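PDB 5U47: penicillin binding protein 2X from Streptococcus thermophilus, which probably acts as a transpeptidase that cross-links adjacent peptidoglycan strands during septal cell-wall synthesis, and is thought to be acylated by beta-lactams. Local coordinates for residues G498-T503 with A532-E537. The protein carries 1 engineered substitution. Numbering follows the deposited sequence.
Engineered in segment 498-503: Thr503 (natural residue Ala).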
loop_
_atom_site.group_PDB
_atom_site.type_symbol
_atom_site.label_atom_id
_atom_site.label_comp_id
_atom_site.label_asym_id
_atom_site.label_seq_id
_atom_site.Cartn_x
_atom_site.Cartn_y
_atom_site.Cartn_z
ATOM N N GLY A 498 -24.120 0.462 -13.421
ATOM C CA GLY A 498 -25.474 -0.100 -13.514
ATOM C C GLY A 498 -26.462 1.066 -13.517
ATOM O O GLY A 498 -26.275 2.034 -14.254
ATOM N N ASN A 499 -27.489 0.974 -12.673
ATOM C CA ASN A 499 -28.500 2.033 -12.542
ATOM C C ASN A 499 -28.358 2.807 -11.214
ATOM O O ASN A 499 -29.287 3.484 -10.785
ATOM C CB ASN A 499 -29.916 1.438 -12.693
ATOM C CG ASN A 499 -30.205 0.319 -11.695
ATOM O OD1 ASN A 499 -29.512 0.162 -10.691
ATOM N ND2 ASN A 499 -31.234 -0.461 -11.975
ATOM N N ASN A 500 -27.187 2.711 -10.584
ATOM C CA ASN A 500 -26.943 3.381 -9.302
ATOM C C ASN A 500 -26.653 4.854 -9.468
ATOM O O ASN A 500 -26.137 5.284 -10.506
ATOM C CB ASN A 500 -25.691 2.814 -8.610
ATOM C CG ASN A 500 -25.901 1.452 -8.014
ATOM O OD1 ASN A 500 -25.357 0.458 -8.491
ATOM N ND2 ASN A 500 -26.689 1.397 -6.966
ATOM N N ASP A 501 -26.978 5.621 -8.423
ATOM C CA ASP A 501 -26.563 7.007 -8.328
ATOM C C ASP A 501 -25.089 6.914 -7.927
ATOM O O ASP A 501 -24.720 6.100 -7.064
ATOM C CB ASP A 501 -27.319 7.766 -7.240
ATOM C CG ASP A 501 -28.755 8.081 -7.615
ATOM O OD1 ASP A 501 -29.087 8.222 -8.819
ATOM O OD2 ASP A 501 -29.554 8.226 -6.677
ATOM N N VAL A 502 -24.256 7.743 -8.539
ATOM C CA VAL A 502 -22.831 7.710 -8.274
ATOM C C VAL A 502 -22.374 9.082 -7.800
ATOM O O VAL A 502 -22.650 10.102 -8.424
ATOM C CB VAL A 502 -22.022 7.312 -9.521
ATOM C CG1 VAL A 502 -20.591 6.988 -9.131
ATOM C CG2 VAL A 502 -22.643 6.098 -10.225
ATOM N N THR A 503 -21.675 9.070 -6.688
ATOM C CA THR A 503 -21.122 10.263 -6.048
ATOM C C THR A 503 -19.741 10.490 -6.662
ATOM O O THR A 503 -18.828 9.665 -6.491
ATOM C CB THR A 503 -21.082 10.005 -4.524
ATOM O OG1 THR A 503 -22.375 10.317 -3.991
ATOM C CG2 THR A 503 -20.011 10.813 -3.790
ATOM N N ALA A 532 -14.842 8.545 -7.045
ATOM C CA ALA A 532 -16.188 8.033 -7.255
ATOM C C ALA A 532 -16.552 7.087 -6.110
ATOM O O ALA A 532 -15.697 6.330 -5.617
ATOM C CB ALA A 532 -16.267 7.311 -8.589
ATOM N N MET A 533 -17.807 7.171 -5.674
ATOM C CA MET A 533 -18.343 6.365 -4.596
ATOM C C MET A 533 -19.697 5.825 -5.024
ATOM O O MET A 533 -20.546 6.559 -5.515
ATOM C CB MET A 533 -18.483 7.186 -3.304
ATOM C CG MET A 533 -17.177 7.820 -2.847
ATOM S SD MET A 533 -17.403 8.837 -1.399
ATOM C CE MET A 533 -15.839 9.690 -1.230
ATOM N N VAL A 534 -19.891 4.530 -4.841
ATOM C CA VAL A 534 -21.105 3.894 -5.272
ATOM C C VAL A 534 -21.501 2.816 -4.269
ATOM O O VAL A 534 -20.611 2.187 -3.666
ATOM C CB VAL A 534 -20.904 3.288 -6.689
ATOM C CG1 VAL A 534 -19.914 2.136 -6.662
ATOM C CG2 VAL A 534 -22.218 2.834 -7.299
ATOM N N PRO A 535 -22.792 2.677 -3.958
ATOM C CA PRO A 535 -23.871 3.572 -4.389
ATOM C C PRO A 535 -23.723 4.864 -3.594
ATOM O O PRO A 535 -23.042 4.880 -2.576
ATOM C CB PRO A 535 -25.152 2.835 -3.996
ATOM C CG PRO A 535 -24.743 1.504 -3.493
ATOM C CD PRO A 535 -23.282 1.526 -3.192
ATOM N N SER A 536 -24.347 5.938 -4.045
ATOM C CA SER A 536 -24.139 7.238 -3.429
ATOM C C SER A 536 -24.593 7.384 -1.976
ATOM O O SER A 536 -23.856 7.893 -1.137
ATOM C CB SER A 536 -24.794 8.326 -4.287
ATOM O OG SER A 536 -24.649 9.589 -3.667
ATOM N N GLU A 537 -25.794 6.918 -1.687
ATOM C CA GLU A 537 -26.377 7.109 -0.386
ATOM C C GLU A 537 -25.774 6.238 0.730
ATOM O O GLU A 537 -25.699 6.678 1.858
ATOM C CB GLU A 537 -27.882 6.893 -0.500
ATOM C CG GLU A 537 -28.683 7.609 0.549
ATOM C CD GLU A 537 -30.129 7.757 0.120
ATOM O OE1 GLU A 537 -30.845 6.735 0.073
ATOM O OE2 GLU A 537 -30.538 8.903 -0.171
#
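Thr503 and Met533 form an antiparallel hydrogen-bonded pair, with Thr503 N to Met533 O at 3.0 Å and Met533 N to Thr503 O at 2.8 Å. Here strand 503-510, an outermost strand of the five-stranded antiparallel sheet of the transpeptidase domain, begins beside the end of strand 526-534. Beyond the cis peptide before Pro535, Ser536 N makes a weak hydrogen bond to Asp501 O. Thr503 is an engineered residue (Ala in the natural sequence). Its CG2 lies 4.0 Å from Met533 CB, on the same face of the sheet. Its OG1 sits beside the backbone N (chi1 -84°) and faces Ser536 OG. The modelled separation of OG1 and OG, 2.4 Å, is very short, so the detail of this hydrogen bond is doubtful. Asn500 CB packs on Val534 CG2 at 3.7 Å, the two side chains crossing at about a right angle. Val502 turns from segment 532-537 to pack on Ile495 and Val497. Helix 463-478 covers the hydroxyl side through Ile474, and Arg470 O accepts a hydrogen bond from Thr503 OG1. The two backbone bonds thus fix the start of strand 503-510 against Met533, while the weak Ser536 N bond holds the loop after strand 526-534 less firmly.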